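Local coordinates for protein alternansucrase (Leuconostoc mesenteroides, PDB 6HVG) that belongs to glycoside hydrolase family 70, combining a circularly permuted TIM-type barrel and a bound calcium ion with repeats of the choline-binding and cell-wall-binding type, at residues D1289-G1293 and Y1304-G1308; M679-V683 and S727-V731; H147-V152 and G178-K182; G253-Y257 and T283-V287; R349-T355 and L1365-T1371. All coordinates share one frame. Residues are numbered along the deposited sequence.

Contact 1. Residues D1289-G1293 and Y1304-G1308; sequences DAQTG and YSISG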
# COMPACT_ATOMS: atom_id res chain seq x y z
N ASP A 1289 -20.71 1.01 -47.02
CA ASP A 1289 -21.96 1.19 -46.31
C ASP A 1289 -22.03 0.34 -45.06
O ASP A 1289 -21.89 -0.88 -45.13
CB ASP A 1289 -23.14 0.84 -47.20
CG ASP A 1289 -24.48 1.02 -46.51
OD1 ASP A 1289 -24.63 1.92 -45.67
OD2 ASP A 1289 -25.41 0.27 -46.84
N ALA A 1290 -22.20 1.00 -43.92
CA ALA A 1290 -22.24 0.35 -42.63
C ALA A 1290 -23.68 0.32 -42.19
O ALA A 1290 -24.27 1.37 -42.02
CB ALA A 1290 -21.38 1.12 -41.63
N GLN A 1291 -24.25 -0.85 -42.01
CA GLN A 1291 -25.62 -0.94 -41.56
C GLN A 1291 -25.60 -1.33 -40.12
O GLN A 1291 -24.77 -2.15 -39.70
CB GLN A 1291 -26.37 -1.97 -42.39
CG GLN A 1291 -26.48 -1.56 -43.84
CD GLN A 1291 -27.18 -2.60 -44.67
OE1 GLN A 1291 -26.78 -3.77 -44.68
NE2 GLN A 1291 -28.21 -2.18 -45.40
N THR A 1292 -26.52 -0.76 -39.36
CA THR A 1292 -26.49 -1.00 -37.93
C THR A 1292 -27.88 -1.18 -37.37
O THR A 1292 -28.78 -0.45 -37.73
CB THR A 1292 -25.69 0.10 -37.20
OG1 THR A 1292 -25.63 -0.18 -35.80
CG2 THR A 1292 -26.32 1.44 -37.41
N GLY A 1293 -28.04 -2.16 -36.49
CA GLY A 1293 -29.30 -2.37 -35.84
C GLY A 1293 -29.65 -3.83 -35.79
O GLY A 1293 -28.89 -4.69 -36.29
N TYR A 1304 -26.24 -5.74 -36.26
CA TYR A 1304 -25.08 -5.18 -36.91
C TYR A 1304 -24.59 -3.97 -36.11
O TYR A 1304 -25.37 -3.09 -35.76
CB TYR A 1304 -25.42 -4.77 -38.35
CG TYR A 1304 -25.55 -5.94 -39.28
CD1 TYR A 1304 -26.70 -6.73 -39.31
CD2 TYR A 1304 -24.52 -6.25 -40.15
CE1 TYR A 1304 -26.80 -7.81 -40.17
CE2 TYR A 1304 -24.62 -7.32 -41.02
CZ TYR A 1304 -25.75 -8.09 -41.03
OH TYR A 1304 -25.77 -9.14 -41.89
N SER A 1305 -23.29 -3.93 -35.84
CA SER A 1305 -22.68 -2.85 -35.06
C SER A 1305 -22.57 -1.54 -35.84
O SER A 1305 -22.77 -1.54 -37.05
CB SER A 1305 -21.31 -3.29 -34.61
OG SER A 1305 -20.50 -3.57 -35.74
N ILE A 1306 -22.24 -0.46 -35.14
CA ILE A 1306 -22.10 0.85 -35.79
C ILE A 1306 -21.05 0.82 -36.91
O ILE A 1306 -21.12 1.62 -37.82
CB ILE A 1306 -21.73 1.95 -34.78
CG1 ILE A 1306 -22.90 2.20 -33.86
CG2 ILE A 1306 -21.38 3.25 -35.48
CD1 ILE A 1306 -22.78 3.44 -33.01
N SER A 1307 -20.11 -0.11 -36.84
CA SER A 1307 -19.09 -0.24 -37.84
C SER A 1307 -19.51 -1.12 -39.02
O SER A 1307 -18.76 -1.30 -39.97
CB SER A 1307 -17.82 -0.82 -37.21
OG SER A 1307 -17.33 0.03 -36.19
N GLY A 1308 -20.73 -1.64 -38.97
CA GLY A 1308 -21.28 -2.38 -40.09
C GLY A 1308 -21.09 -3.87 -40.13
O GLY A 1308 -21.31 -4.46 -41.17
O HOH W 1 -22.71 -3.12 -43.39
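The backbones of 1289-1293 and 1304-1308 meet at one antiparallel hydrogen-bonded pair. G1293 N gives a bond to Y1304 O (2.9 Å), and Y1304 N returns one to G1293 O (2.9 Å). The chain turns a corner at G1293, whose backbone angles call for glycine. Beyond Y1304 the second segment leaves the pairing and folds into a type I turn from S1305 to G1308, closed by G1308 N to S1305 O at 2.8 Å. A1290 and G1308 have CA atoms 3.9 Å apart, and a CB on G1308 would clash with A1290 CA. G1308 CA also makes a CA-H...O contact with Q1291 O (3.5 Å). Among side chains, T1292 OG1 donates to Y1304 O at 2.9 Å, so that carbonyl takes two bonds. A1290 CB lies 3.8 Å from G1308 CA. S1305 OG bonds to D1264 and S1307 OG to W443. A water donates to D1289 O (3.0 Å) and G1308 O (2.9 Å) and accepts from Q1291 N (3.1 Å). The G1293-Y1304 pair lies at the base of the hairpin of strands 1294-1296 and 1301-1304, while strand 1291-1292 pairs with strand 383-384. The join therefore rests mainly on backbone polar groups and close glycine packing.

Contact 2. Residues M679-V683 and S727-V731; sequences MDYTV and SGTLV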
# COMPACT_ATOMS: atom_id res chain seq x y z
N MET A 679 19.19 -9.82 6.39
CA MET A 679 18.77 -9.02 7.53
C MET A 679 18.31 -9.96 8.62
O MET A 679 18.04 -11.14 8.37
CB MET A 679 17.63 -8.07 7.16
CG MET A 679 16.23 -8.65 7.36
SD MET A 679 14.88 -7.75 6.61
CE MET A 679 15.28 -6.05 6.83
N ASP A 680 18.20 -9.42 9.83
CA ASP A 680 17.70 -10.17 10.98
C ASP A 680 16.51 -9.42 11.54
O ASP A 680 16.63 -8.68 12.52
CB ASP A 680 18.80 -10.35 12.02
CG ASP A 680 18.33 -11.13 13.23
OD1 ASP A 680 17.23 -11.73 13.18
OD2 ASP A 680 19.07 -11.15 14.25
N TYR A 681 15.36 -9.62 10.91
CA TYR A 681 14.14 -8.94 11.33
C TYR A 681 13.67 -9.40 12.71
O TYR A 681 12.97 -8.67 13.38
CB TYR A 681 13.02 -9.13 10.30
CG TYR A 681 11.84 -8.23 10.55
CD1 TYR A 681 12.01 -6.85 10.63
CD2 TYR A 681 10.55 -8.74 10.76
CE1 TYR A 681 10.94 -6.00 10.89
CE2 TYR A 681 9.48 -7.90 11.04
CZ TYR A 681 9.68 -6.53 11.10
OH TYR A 681 8.64 -5.66 11.36
N THR A 682 14.09 -10.59 13.15
CA THR A 682 13.64 -11.10 14.44
C THR A 682 14.05 -10.16 15.57
O THR A 682 13.26 -9.89 16.48
CB THR A 682 14.17 -12.53 14.74
OG1 THR A 682 15.59 -12.51 14.83
CG2 THR A 682 13.75 -13.52 13.65
N VAL A 683 15.27 -9.62 15.49
CA VAL A 683 15.75 -8.66 16.49
C VAL A 683 15.14 -7.25 16.27
O VAL A 683 14.77 -6.59 17.23
CB VAL A 683 17.31 -8.63 16.60
CG1 VAL A 683 17.97 -7.98 15.39
CG2 VAL A 683 17.76 -7.88 17.83
N SER A 727 11.17 -21.30 14.69
CA SER A 727 10.80 -20.08 15.39
C SER A 727 11.95 -19.44 16.18
O SER A 727 13.09 -19.95 16.25
CB SER A 727 9.60 -20.39 16.31
OG SER A 727 9.71 -21.68 16.87
N GLY A 728 11.65 -18.28 16.73
CA GLY A 728 12.56 -17.60 17.64
C GLY A 728 13.56 -16.72 16.91
O GLY A 728 13.52 -16.56 15.69
N THR A 729 14.50 -16.19 17.68
CA THR A 729 15.38 -15.15 17.20
C THR A 729 16.50 -15.90 16.48
O THR A 729 16.80 -17.06 16.82
CB THR A 729 15.91 -14.27 18.35
OG1 THR A 729 16.35 -13.02 17.82
CG2 THR A 729 17.10 -14.94 19.10
N LEU A 730 17.09 -15.25 15.50
CA LEU A 730 18.08 -15.88 14.61
C LEU A 730 19.35 -16.34 15.32
O LEU A 730 19.92 -17.38 14.98
CB LEU A 730 18.45 -14.90 13.52
CG LEU A 730 19.55 -15.32 12.56
CD1 LEU A 730 19.10 -16.50 11.72
CD2 LEU A 730 19.95 -14.15 11.66
N VAL A 731 19.79 -15.55 16.31
CA VAL A 731 21.01 -15.85 17.07
C VAL A 731 20.71 -15.81 18.56
O VAL A 731 20.34 -14.75 19.09
CB VAL A 731 22.12 -14.83 16.74
CG1 VAL A 731 23.36 -15.05 17.62
CG2 VAL A 731 22.50 -14.90 15.28
O HOH W 2 19.27 -12.88 16.70
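This is a polar contact between the N-terminus of helix 681-692 and a loop that follows it, within the barrel domain. Strand 678-679 is one of the eight parallel barrel strands, and D680 links it to the helix. D680 is the N-cap residue: D680 OD1 accepts a weak bond from T682 N (3.3 Å) and a very short one from T682 OG1 (2.5 Å). The same hydroxyl reaches the loop, where T682 OG1 accepts from L730 N at 3.2 Å and lies 3.1 Å from T729 OG1. L730 CB lies 3.4 Å from D680 OD1, and T682 CG2 lies 3.7 Å from G728 O. One water donates to D680 OD2 (3.0 Å), accepts from V731 N (2.7 Å) and bonds with T729 OG1 (3.1 Å). Outside the pair, D706 accepts from T729 N, and L730 touches N745 of strand 745-747, the neighbouring barrel strand. D680 thus caps the helix and reaches V731 N through water, while T682, in the first turn, donates to D680 and accepts from the loop.

Contact 3. Residues H147-V152 and G178-K182; sequences HNGYFV and GYQVK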
# COMPACT_ATOMS: atom_id res chain seq x y z
N HIS A 147 -4.92 9.23 40.68
CA HIS A 147 -4.81 9.11 42.14
C HIS A 147 -6.14 8.63 42.71
O HIS A 147 -7.18 9.28 42.52
CB HIS A 147 -4.39 10.44 42.82
CG HIS A 147 -3.16 11.07 42.24
ND1 HIS A 147 -3.01 12.43 42.12
CD2 HIS A 147 -2.04 10.51 41.72
CE1 HIS A 147 -1.84 12.69 41.55
NE2 HIS A 147 -1.24 11.54 41.29
N ASN A 148 -6.10 7.51 43.43
CA ASN A 148 -7.27 6.98 44.15
C ASN A 148 -8.48 6.77 43.26
O ASN A 148 -9.61 7.05 43.67
CB ASN A 148 -7.62 7.90 45.32
CG ASN A 148 -6.41 8.27 46.14
OD1 ASN A 148 -5.34 7.68 45.99
ND2 ASN A 148 -6.56 9.25 47.02
N GLY A 149 -8.25 6.29 42.04
CA GLY A 149 -9.33 6.06 41.11
C GLY A 149 -9.74 7.27 40.29
O GLY A 149 -10.74 7.23 39.57
N TYR A 150 -8.95 8.33 40.33
CA TYR A 150 -9.29 9.54 39.60
C TYR A 150 -8.14 10.06 38.76
O TYR A 150 -6.98 9.98 39.18
CB TYR A 150 -9.74 10.62 40.57
CG TYR A 150 -11.03 10.30 41.25
CD1 TYR A 150 -12.25 10.62 40.66
CD2 TYR A 150 -11.04 9.67 42.49
CE1 TYR A 150 -13.45 10.34 41.28
CE2 TYR A 150 -12.24 9.40 43.14
CZ TYR A 150 -13.44 9.73 42.52
OH TYR A 150 -14.63 9.46 43.14
N PHE A 151 -8.47 10.61 37.60
CA PHE A 151 -7.47 11.24 36.75
C PHE A 151 -7.22 12.70 37.12
O PHE A 151 -8.14 13.50 37.26
CB PHE A 151 -7.85 11.14 35.30
CG PHE A 151 -7.64 9.77 34.73
CD1 PHE A 151 -6.50 9.48 34.00
CD2 PHE A 151 -8.57 8.76 34.95
CE1 PHE A 151 -6.29 8.21 33.48
CE2 PHE A 151 -8.37 7.48 34.43
CZ PHE A 151 -7.23 7.21 33.70
N VAL A 152 -5.94 12.99 37.32
CA VAL A 152 -5.43 14.33 37.51
C VAL A 152 -4.59 14.65 36.27
O VAL A 152 -4.13 13.73 35.57
CB VAL A 152 -4.58 14.39 38.80
CG1 VAL A 152 -3.83 15.70 38.93
CG2 VAL A 152 -5.46 14.18 40.03
N GLY A 178 -8.73 18.64 42.01
CA GLY A 178 -7.91 18.39 40.81
C GLY A 178 -8.33 17.15 40.05
O GLY A 178 -7.72 16.78 39.04
N TYR A 179 -9.38 16.49 40.55
CA TYR A 179 -9.88 15.27 39.92
C TYR A 179 -10.69 15.59 38.68
O TYR A 179 -11.33 16.65 38.60
CB TYR A 179 -10.73 14.46 40.90
CG TYR A 179 -9.98 13.91 42.10
CD1 TYR A 179 -8.60 13.69 42.06
CD2 TYR A 179 -10.65 13.57 43.27
CE1 TYR A 179 -7.92 13.17 43.15
CE2 TYR A 179 -9.98 13.06 44.36
CZ TYR A 179 -8.61 12.86 44.29
OH TYR A 179 -7.92 12.35 45.36
N GLN A 180 -10.67 14.68 37.73
CA GLN A 180 -11.39 14.86 36.49
C GLN A 180 -12.78 14.27 36.61
O GLN A 180 -12.97 13.16 37.12
CB GLN A 180 -10.66 14.21 35.33
CG GLN A 180 -11.37 14.35 34.00
CD GLN A 180 -10.61 13.70 32.85
OE1 GLN A 180 -9.44 13.35 32.99
NE2 GLN A 180 -11.27 13.57 31.69
N VAL A 181 -13.75 15.02 36.10
CA VAL A 181 -15.17 14.68 36.18
C VAL A 181 -15.62 13.98 34.92
O VAL A 181 -15.33 14.43 33.83
CB VAL A 181 -16.02 15.95 36.36
CG1 VAL A 181 -17.49 15.60 36.47
CG2 VAL A 181 -15.58 16.70 37.61
N LYS A 182 -16.33 12.87 35.08
CA LYS A 182 -16.85 12.09 33.98
C LYS A 182 -18.30 11.70 34.23
O LYS A 182 -18.69 11.34 35.35
CB LYS A 182 -16.02 10.84 33.80
CG LYS A 182 -14.68 11.12 33.19
CD LYS A 182 -13.85 9.86 33.04
CE LYS A 182 -12.39 10.17 32.74
NZ LYS A 182 -11.61 8.92 32.57
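H147 opens a type I' turn that runs to Y150 and joins strands 144-147 and 150-153 in a tight hairpin. H147 N bonds to Y150 O (2.7 Å) and Y150 N to H147 O (3.0 Å). H147 O lies 4.0 Å from Y179 CE1, while its imidazole turns to E145. N148 has a positive phi, as a type I' turn requires; N148 ND2 lies 3.8 Å from Y179 OH. G149 completes the turn with angles that call for glycine. Y150 makes the main aromatic contact. Its ring forms an offset stack with the Y179 ring, centroids 4.7 Å apart and planes at 9°, and Y150 CB makes a CH-pi contact, 3.8 Å from the Y179 centroid. F151 supplies the backbone link: F151 O accepts a weak bond from Q180 N at 2.8 Å. F151 CD2 lies 3.9 Å from K182 NZ, which bonds to V198 O. V152 CG2 packs 3.8 Å from Y179 CD1, at the ring edge. Segment 178-182 belongs to a choline-binding repeat, and the hairpin before it packs on it as in the beta-solenoid such repeats build. With a single weak hydrogen bond across it, this join depends largely on the apolar and stacking surface of Y179.

Contact 4. Residues G253-Y257 and T283-V287; sequences GNLQY and TGNAV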
# COMPACT_ATOMS: atom_id res chain seq x y z
N GLY A 253 -40.80 18.43 7.77
CA GLY A 253 -41.64 17.57 6.91
C GLY A 253 -41.71 16.10 7.32
O GLY A 253 -42.20 15.29 6.57
N ASN A 254 -41.28 15.78 8.54
CA ASN A 254 -41.26 14.40 9.05
C ASN A 254 -42.27 14.29 10.18
O ASN A 254 -42.31 15.16 11.04
CB ASN A 254 -39.89 14.02 9.60
CG ASN A 254 -38.84 13.89 8.52
OD1 ASN A 254 -38.17 12.87 8.42
ND2 ASN A 254 -38.70 14.92 7.71
N LEU A 255 -43.06 13.22 10.17
CA LEU A 255 -44.04 13.00 11.23
C LEU A 255 -43.38 12.16 12.31
O LEU A 255 -42.78 11.13 12.01
CB LEU A 255 -45.25 12.28 10.68
CG LEU A 255 -46.46 12.04 11.59
CD1 LEU A 255 -46.96 13.36 12.20
CD2 LEU A 255 -47.60 11.37 10.82
N GLN A 256 -43.41 12.64 13.55
CA GLN A 256 -42.80 11.93 14.68
C GLN A 256 -43.67 11.94 15.95
O GLN A 256 -44.53 12.81 16.11
CB GLN A 256 -41.43 12.53 14.95
CG GLN A 256 -40.42 12.27 13.82
CD GLN A 256 -39.24 13.20 13.83
OE1 GLN A 256 -39.20 14.21 14.54
NE2 GLN A 256 -38.24 12.87 13.00
N TYR A 257 -43.50 10.95 16.82
CA TYR A 257 -44.26 10.90 18.08
C TYR A 257 -43.38 11.07 19.30
O TYR A 257 -42.26 10.60 19.33
CB TYR A 257 -45.02 9.59 18.21
CG TYR A 257 -45.92 9.64 19.41
CD1 TYR A 257 -47.08 10.39 19.37
CD2 TYR A 257 -45.61 8.98 20.59
CE1 TYR A 257 -47.92 10.48 20.45
CE2 TYR A 257 -46.45 9.06 21.68
CZ TYR A 257 -47.60 9.81 21.60
OH TYR A 257 -48.40 9.90 22.71
N THR A 283 -34.50 7.02 12.50
CA THR A 283 -35.01 8.35 12.21
C THR A 283 -36.18 8.68 13.11
O THR A 283 -36.33 9.83 13.55
CB THR A 283 -35.48 8.47 10.75
OG1 THR A 283 -36.65 7.68 10.56
CG2 THR A 283 -34.40 8.00 9.77
N GLY A 284 -37.02 7.69 13.37
CA GLY A 284 -38.27 7.92 14.09
C GLY A 284 -39.36 8.44 13.19
O GLY A 284 -40.38 8.87 13.68
N ASN A 285 -39.17 8.36 11.87
CA ASN A 285 -40.16 8.88 10.92
C ASN A 285 -41.27 7.88 10.64
O ASN A 285 -41.06 6.67 10.65
CB ASN A 285 -39.46 9.25 9.61
CG ASN A 285 -38.36 10.28 9.79
OD1 ASN A 285 -38.36 11.06 10.74
ND2 ASN A 285 -37.42 10.30 8.88
N ALA A 286 -42.48 8.40 10.41
CA ALA A 286 -43.64 7.56 10.12
C ALA A 286 -43.44 6.81 8.82
O ALA A 286 -42.99 7.39 7.84
CB ALA A 286 -44.90 8.40 10.05
N VAL A 287 -43.76 5.52 8.84
CA VAL A 287 -43.61 4.66 7.69
C VAL A 287 -44.64 3.56 7.74
O VAL A 287 -45.13 3.18 8.80
CB VAL A 287 -42.23 4.01 7.61
CG1 VAL A 287 -41.17 5.05 7.31
CG2 VAL A 287 -41.91 3.26 8.91
O HOH W 3 -40.84 9.55 16.57
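Two parts of one choline-binding repeat meet here: strand 254-256 of a hairpin, and the turn leading into strand 286-293. Repeats of this kind stack hairpins into a beta-solenoid. The backbone link is A286 N to L255 O, 3.2 Å. Beside it L255 CB touches A286 CB at 3.9 Å. Q256 is satisfied at both ends of its amide. Q256 NE2 donates to N285 OD1 at 2.9 Å, and Q256 OE1 bonds to the hydroxyl of Y227. The Q256 backbone is hydrogen-bonded to Q249 in the hairpin. N254 is different. N254 OD1 lies 2.7 Å from N285 ND2, but the angle is too poor for a hydrogen bond. N254 OD1 is also 2.9 Å from N285 OD1, where two acceptors face each other. N254 ND2 makes weak bonds to D252 O and I251 O. A water accepts from Y257 N (3.0 Å) and lies 3.0 Å from G284 O, to which it can donate. G284 has backbone angles that call for glycine, and a CB there would point toward 253-257. The turn is also held from within. T283 OG1 accepts from N285 N at 2.9 Å, forming an ST turn that ends at N285, whose OD1 accepts from Q256.

Contact 5. Residues R349-T355 and L1365-T1371; sequences RKNYAGT and LRKGFGT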
# COMPACT_ATOMS: atom_id res chain seq x y z
N ARG A 349 -42.78 -10.11 -5.98
CA ARG A 349 -41.52 -10.49 -6.62
C ARG A 349 -41.27 -9.65 -7.87
O ARG A 349 -42.04 -9.70 -8.83
CB ARG A 349 -41.53 -11.97 -6.96
CG ARG A 349 -41.98 -12.85 -5.81
CD ARG A 349 -41.11 -12.61 -4.59
NE ARG A 349 -39.69 -12.81 -4.92
CZ ARG A 349 -38.97 -13.88 -4.63
NH1 ARG A 349 -39.47 -14.90 -3.96
NH2 ARG A 349 -37.69 -13.94 -5.01
N LYS A 350 -40.21 -8.87 -7.82
CA LYS A 350 -39.83 -8.03 -8.91
C LYS A 350 -38.57 -8.59 -9.53
O LYS A 350 -37.80 -9.26 -8.87
CB LYS A 350 -39.59 -6.61 -8.40
CG LYS A 350 -40.78 -5.99 -7.67
CD LYS A 350 -40.50 -4.53 -7.35
CE LYS A 350 -41.56 -3.94 -6.45
NZ LYS A 350 -41.06 -2.69 -5.84
N ASN A 351 -38.38 -8.30 -10.81
CA ASN A 351 -37.31 -8.85 -11.65
C ASN A 351 -37.25 -10.36 -11.53
O ASN A 351 -36.20 -10.94 -11.29
CB ASN A 351 -35.98 -8.20 -11.33
CG ASN A 351 -34.91 -8.51 -12.37
OD1 ASN A 351 -35.18 -8.56 -13.60
ND2 ASN A 351 -33.68 -8.70 -11.90
N TYR A 352 -38.40 -11.00 -11.75
CA TYR A 352 -38.58 -12.43 -11.55
C TYR A 352 -39.17 -13.03 -12.83
O TYR A 352 -40.23 -12.61 -13.29
CB TYR A 352 -39.56 -12.66 -10.38
CG TYR A 352 -39.64 -14.07 -9.85
CD1 TYR A 352 -40.41 -15.05 -10.50
CD2 TYR A 352 -39.00 -14.44 -8.68
CE1 TYR A 352 -40.51 -16.35 -10.01
CE2 TYR A 352 -39.10 -15.74 -8.19
CZ TYR A 352 -39.85 -16.70 -8.85
OH TYR A 352 -39.96 -17.99 -8.36
N ALA A 353 -38.46 -14.00 -13.40
CA ALA A 353 -38.93 -14.71 -14.57
C ALA A 353 -39.49 -16.06 -14.19
O ALA A 353 -38.92 -16.74 -13.37
CB ALA A 353 -37.79 -14.88 -15.56
N GLY A 354 -40.59 -16.45 -14.80
CA GLY A 354 -41.09 -17.82 -14.63
C GLY A 354 -42.35 -18.18 -15.39
O GLY A 354 -43.06 -17.31 -15.86
N THR A 355 -42.61 -19.48 -15.51
CA THR A 355 -43.79 -19.96 -16.23
C THR A 355 -44.96 -20.12 -15.28
O THR A 355 -45.12 -21.15 -14.65
CB THR A 355 -43.52 -21.28 -16.98
OG1 THR A 355 -42.78 -22.18 -16.13
CG2 THR A 355 -42.73 -21.01 -18.28
N LEU A 1365 -31.70 -12.15 -18.28
CA LEU A 1365 -32.13 -11.87 -16.90
C LEU A 1365 -30.90 -11.58 -16.06
O LEU A 1365 -29.89 -12.27 -16.18
CB LEU A 1365 -32.89 -13.06 -16.31
CG LEU A 1365 -33.47 -12.94 -14.90
CD1 LEU A 1365 -34.59 -11.91 -14.83
CD2 LEU A 1365 -33.99 -14.28 -14.43
N ARG A 1366 -31.00 -10.52 -15.25
CA ARG A 1366 -29.88 -10.04 -14.45
C ARG A 1366 -30.32 -9.63 -13.06
O ARG A 1366 -31.29 -8.87 -12.92
CB ARG A 1366 -29.27 -8.81 -15.11
CG ARG A 1366 -28.69 -9.03 -16.48
CD ARG A 1366 -28.18 -7.72 -17.08
NE ARG A 1366 -26.79 -7.94 -17.50
CZ ARG A 1366 -25.79 -7.07 -17.40
NH1 ARG A 1366 -26.00 -5.86 -16.88
NH2 ARG A 1366 -24.58 -7.42 -17.82
N LYS A 1367 -29.63 -10.13 -12.03
CA LYS A 1367 -29.88 -9.73 -10.65
C LYS A 1367 -31.28 -10.18 -10.24
O LYS A 1367 -32.06 -9.42 -9.67
CB LYS A 1367 -29.67 -8.21 -10.48
CG LYS A 1367 -29.23 -7.79 -9.08
CD LYS A 1367 -29.19 -6.27 -8.89
CE LYS A 1367 -28.74 -5.92 -7.47
NZ LYS A 1367 -27.34 -6.35 -7.21
N GLY A 1368 -31.59 -11.44 -10.50
CA GLY A 1368 -32.94 -11.94 -10.24
C GLY A 1368 -33.14 -13.43 -10.43
O GLY A 1368 -32.27 -14.13 -10.96
N PHE A 1369 -34.29 -13.91 -9.98
CA PHE A 1369 -34.57 -15.33 -10.01
C PHE A 1369 -35.28 -15.75 -11.29
O PHE A 1369 -36.12 -15.02 -11.80
CB PHE A 1369 -35.40 -15.73 -8.79
CG PHE A 1369 -34.65 -15.63 -7.49
CD1 PHE A 1369 -34.68 -14.45 -6.76
CD2 PHE A 1369 -33.93 -16.72 -6.97
CE1 PHE A 1369 -34.01 -14.34 -5.56
CE2 PHE A 1369 -33.27 -16.62 -5.76
CZ PHE A 1369 -33.30 -15.42 -5.07
N GLY A 1370 -34.94 -16.95 -11.78
CA GLY A 1370 -35.47 -17.44 -13.05
C GLY A 1370 -35.90 -18.87 -12.95
O GLY A 1370 -35.10 -19.70 -12.53
N THR A 1371 -37.14 -19.15 -13.31
CA THR A 1371 -37.69 -20.51 -13.24
C THR A 1371 -37.41 -21.23 -14.55
O THR A 1371 -37.59 -20.65 -15.61
CB THR A 1371 -39.21 -20.50 -13.00
OG1 THR A 1371 -39.52 -19.58 -11.95
CG2 THR A 1371 -39.70 -21.88 -12.58
O HOH W 4 -33.41 -8.23 -16.16
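Y352 lays its ring against F1369: Y352 CE2 is 3.7 Å from F1369 CB, and F1369 O lies over one ring face. The F1369 ring is approached obliquely by R349 NH2, 3.5 Å from F1369 CD1, and meets Y1379 edge-to-face. Strands 352-355 and 1368-1371 run parallel, at 9° and 4.6 Å between their axes. A353 forms a single bridge with G1370: A353 N donates to F1369 O (3.0 Å) and T1371 N to A353 O (3.0 Å). T1371 OG1 also donates to A353 O, at 3.2 Å. A353 CB packs 4.0 Å from L1365 CD2. At the other end N351 ND2 donates to R1366 O (2.6 Å) and, weakly, to K1367 O (2.8 Å). N351 OD1 accepts from a water (3.1 Å) and also bonds to the Y362 hydroxyl. A CB on G1368 would clash with N351 O, and one on G354 with T1371 OG1. Each strand enters from a G1 bulge, N351-Y352 facing F363 and K1367-G1368 facing F1380. Matching bulged hairpins side by side, one from a choline-binding repeat and one from a cell-wall-binding repeat, are consistent with a beta-solenoid built from both parts of the chain.

How the contacts relate
Contacts 3 and 4 look like counterparts. In each, a hairpin carbonyl (F151 or L255) meets the NH of the second residue after a positive-phi glycine (G178 or G284), yet their centres lie about 42 Å apart. Contact 5 is about 34 Å from contact 4, centre to centre, and brings repeats from early and late in the chain together. Contacts 1 and 2 are both nested in the loop it closes. Centre to centre, contact 1 lies about 32 Å from contact 5 but about 67 Å from contact 2, which belongs to the barrel domain. None of the five touches another. The calcium ion is held elsewhere, by E575, D581, N625 and D1159, none of which belongs to these segments.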